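Hypothetical protein (PDB 4M8R) is of unknown function, pairing an N-terminal Ig-like domain with a WD40-like, probably beta-propeller domain. Local coordinates at residues F152-K160 and L199-I207. Residues are numbered along the deposited sequence; the frame is centred on the assembly and turned at random.
Sequences FRSVVNLQK and LVIGSGNDI
With chi1 at -63°, Val156 sets CG1 beside its own backbone N and turns its methyls onto Ile201, whose CG2 meets Val156 CG1 at 3.7 Å. The other methyl, Val156 CG2, lies 4.0 Å from Leu199 CD1. Val156 and Ile201, branched at CB, bring methyls to the interface close to the backbone, while the longer Leu199 reaches in with CD1. Buried Leu158, its CG swung opposite the backbone N (chi1 177°), is long enough to lay CD1 3.7 Å from Asn205 C, while Leu158 CB rests 4.0 Å from Ile207 CG1. At the partly exposed end primary amides suit the place, offering N-H and C=O to each other: Gln159, its chain extended beyond CG, sends NE2 to Asn205 OD1 at 2.9 Å, in a nearly straight bond lying in the Gln159 amide plane, and the two amide planes stand 72° apart. Were Gln159 an alanine, Asn205 OD1 would probably lose this donor, and the segments this polar link. In the WD40-like domain, strand 153-156, paired with 163-170, faces strand 196-201 of another sheet, consistent with neighbouring beta-propeller blades. Within its own sheet, 196-201 lies between antiparallel 208-212 and parallel 262-264.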
loop_
_atom_site.group_PDB
_atom_site.type_symbol
_atom_site.label_atom_id
_atom_site.label_comp_id
_atom_site.label_asym_id
_atom_site.label_seq_id
_atom_site.Cartn_x
_atom_site.Cartn_y
_atom_site.Cartn_z
ATOM N N PHE A 152 37.891 -1.739 -3.818
ATOM C CA PHE A 152 36.466 -1.661 -3.484
ATOM C C PHE A 152 36.263 -1.907 -1.998
ATOM O O PHE A 152 36.757 -2.885 -1.447
ATOM C CB PHE A 152 35.668 -2.674 -4.316
ATOM C CG PHE A 152 34.192 -2.374 -4.437
ATOM C CD1 PHE A 152 33.727 -1.082 -4.657
ATOM C CD2 PHE A 152 33.264 -3.407 -4.398
ATOM C CE1 PHE A 152 32.373 -0.826 -4.792
ATOM C CE2 PHE A 152 31.908 -3.158 -4.540
ATOM C CZ PHE A 152 31.463 -1.865 -4.736
ATOM N N ARG A 153 35.516 -1.011 -1.365
ATOM C CA ARG A 153 35.546 -0.848 0.080
ATOM C C ARG A 153 34.156 -0.510 0.604
ATOM O O ARG A 153 33.350 0.066 -0.119
ATOM C CB ARG A 153 36.492 0.305 0.381
ATOM C CG ARG A 153 37.097 0.331 1.763
ATOM C CD ARG A 153 38.240 1.333 1.787
ATOM N NE ARG A 153 37.781 2.687 1.456
ATOM C CZ ARG A 153 37.770 3.726 2.294
ATOM N NH1 ARG A 153 38.205 3.613 3.548
ATOM N NH2 ARG A 153 37.328 4.902 1.867
ATOM N N SER A 154 33.886 -0.854 1.861
ATOM C CA SER A 154 32.637 -0.473 2.524
ATOM C C SER A 154 31.438 -0.985 1.734
ATOM O O SER A 154 30.496 -0.247 1.439
ATOM C CB SER A 154 32.568 1.049 2.684
ATOM O OG SER A 154 31.507 1.421 3.540
ATOM N N VAL A 155 31.486 -2.265 1.401
ATOM C CA VAL A 155 30.554 -2.841 0.450
ATOM C C VAL A 155 29.202 -3.127 1.092
ATOM O O VAL A 155 29.123 -3.763 2.141
ATOM C CB VAL A 155 31.134 -4.117 -0.172
ATOM C CG1 VAL A 155 30.166 -4.703 -1.185
ATOM C CG2 VAL A 155 32.472 -3.800 -0.827
ATOM N N VAL A 156 28.145 -2.653 0.441
ATOM C CA VAL A 156 26.783 -2.780 0.941
ATOM C C VAL A 156 25.827 -3.060 -0.206
ATOM O O VAL A 156 26.196 -2.947 -1.375
ATOM C CB VAL A 156 26.321 -1.491 1.647
ATOM C CG1 VAL A 156 27.179 -1.216 2.866
ATOM C CG2 VAL A 156 26.362 -0.301 0.697
ATOM N N ASN A 157 24.593 -3.409 0.138
ATOM C CA ASN A 157 23.566 -3.696 -0.850
ATOM C C ASN A 157 22.340 -2.846 -0.610
ATOM O O ASN A 157 21.932 -2.644 0.527
ATOM C CB ASN A 157 23.169 -5.167 -0.778
ATOM C CG ASN A 157 21.900 -5.475 -1.565
ATOM O OD1 ASN A 157 20.856 -5.772 -0.983
ATOM N ND2 ASN A 157 21.984 -5.410 -2.895
ATOM N N LEU A 158 21.764 -2.327 -1.687
ATOM C CA LEU A 158 20.426 -1.768 -1.630
ATOM C C LEU A 158 19.485 -2.852 -2.104
ATOM O O LEU A 158 19.614 -3.339 -3.220
ATOM C CB LEU A 158 20.305 -0.533 -2.515
ATOM C CG LEU A 158 18.907 0.088 -2.573
ATOM C CD1 LEU A 158 18.406 0.457 -1.184
ATOM C CD2 LEU A 158 18.927 1.305 -3.484
ATOM N N GLN A 159 18.537 -3.234 -1.260
ATOM C CA GLN A 159 17.689 -4.373 -1.563
ATOM C C GLN A 159 17.057 -4.258 -2.952
ATOM O O GLN A 159 16.649 -3.177 -3.373
ATOM C CB GLN A 159 16.616 -4.576 -0.488
ATOM C CG GLN A 159 15.659 -3.410 -0.289
ATOM C CD GLN A 159 14.435 -3.778 0.543
ATOM O OE1 GLN A 159 14.275 -4.925 0.975
ATOM N NE2 GLN A 159 13.556 -2.799 0.765
ATOM N N LYS A 160 17.015 -5.390 -3.653
ATOM C CA LYS A 160 16.396 -5.535 -4.982
ATOM C C LYS A 160 17.209 -4.995 -6.151
ATOM O O LYS A 160 16.783 -5.130 -7.288
ATOM C CB LYS A 160 14.979 -4.953 -5.020
ATOM C CG LYS A 160 14.048 -5.530 -3.970
ATOM C CD LYS A 160 12.670 -4.907 -4.074
ATOM C CE LYS A 160 11.724 -5.497 -3.046
ATOM N NZ LYS A 160 10.417 -4.786 -3.067
ATOM N N LEU A 199 29.850 5.689 3.023
ATOM C CA LEU A 199 28.476 5.380 2.675
ATOM C C LEU A 199 27.709 5.241 3.976
ATOM O O LEU A 199 28.283 4.901 5.013
ATOM C CB LEU A 199 28.391 4.075 1.900
ATOM C CG LEU A 199 29.035 4.059 0.519
ATOM C CD1 LEU A 199 28.797 2.704 -0.131
ATOM C CD2 LEU A 199 28.485 5.177 -0.353
ATOM N N VAL A 200 26.411 5.498 3.920
ATOM C CA VAL A 200 25.563 5.394 5.096
ATOM C C VAL A 200 24.335 4.559 4.754
ATOM O O VAL A 200 23.588 4.888 3.830
ATOM C CB VAL A 200 25.134 6.776 5.607
ATOM C CG1 VAL A 200 24.397 6.650 6.932
ATOM C CG2 VAL A 200 26.349 7.684 5.773
ATOM N N ILE A 201 24.142 3.481 5.506
ATOM C CA ILE A 201 23.031 2.579 5.284
ATOM C C ILE A 201 22.038 2.650 6.439
ATOM O O ILE A 201 22.293 3.312 7.442
ATOM C CB ILE A 201 23.525 1.135 5.091
ATOM C CG1 ILE A 201 24.355 0.663 6.286
ATOM C CG2 ILE A 201 24.353 1.043 3.817
ATOM C CD1 ILE A 201 24.702 -0.805 6.214
ATOM N N GLY A 202 20.901 1.975 6.283
ATOM C CA GLY A 202 19.904 1.888 7.343
ATOM C C GLY A 202 18.756 2.882 7.273
ATOM O O GLY A 202 17.907 2.884 8.161
ATOM N N SER A 203 18.708 3.730 6.246
ATOM C CA SER A 203 17.612 4.699 6.135
ATOM C C SER A 203 16.286 3.995 5.892
ATOM O O SER A 203 15.245 4.447 6.364
ATOM C CB SER A 203 17.862 5.715 5.020
ATOM O OG SER A 203 17.883 5.095 3.748
ATOM N N GLY A 204 16.331 2.888 5.165
ATOM C CA GLY A 204 15.129 2.130 4.849
ATOM C C GLY A 204 15.163 1.643 3.417
ATOM O O GLY A 204 15.059 0.439 3.161
ATOM N N ASN A 205 15.317 2.573 2.476
ATOM C CA ASN A 205 15.356 2.213 1.064
ATOM C C ASN A 205 16.259 3.122 0.228
ATOM O O ASN A 205 16.007 3.349 -0.958
ATOM C CB ASN A 205 13.928 2.191 0.498
ATOM C CG ASN A 205 13.733 1.102 -0.542
ATOM O OD1 ASN A 205 13.851 -0.088 -0.233
ATOM N ND2 ASN A 205 13.441 1.498 -1.779
ATOM N N ASP A 206 17.325 3.622 0.843
ATOM C CA ASP A 206 18.275 4.501 0.154
ATOM C C ASP A 206 19.676 4.305 0.714
ATOM O O ASP A 206 19.834 3.946 1.879
ATOM C CB ASP A 206 17.872 5.974 0.304
ATOM C CG ASP A 206 16.520 6.287 -0.332
ATOM O OD1 ASP A 206 15.481 6.119 0.353
ATOM O OD2 ASP A 206 16.495 6.714 -1.509
ATOM N N ILE A 207 20.681 4.517 -0.129
ATOM C CA ILE A 207 22.064 4.570 0.312
ATOM C C ILE A 207 22.479 6.027 0.265
ATOM O O ILE A 207 22.350 6.682 -0.773
ATOM C CB ILE A 207 23.026 3.792 -0.611
ATOM C CG1 ILE A 207 22.542 2.361 -0.855
ATOM C CG2 ILE A 207 24.431 3.793 -0.020
ATOM C CD1 ILE A 207 22.533 1.475 0.367
#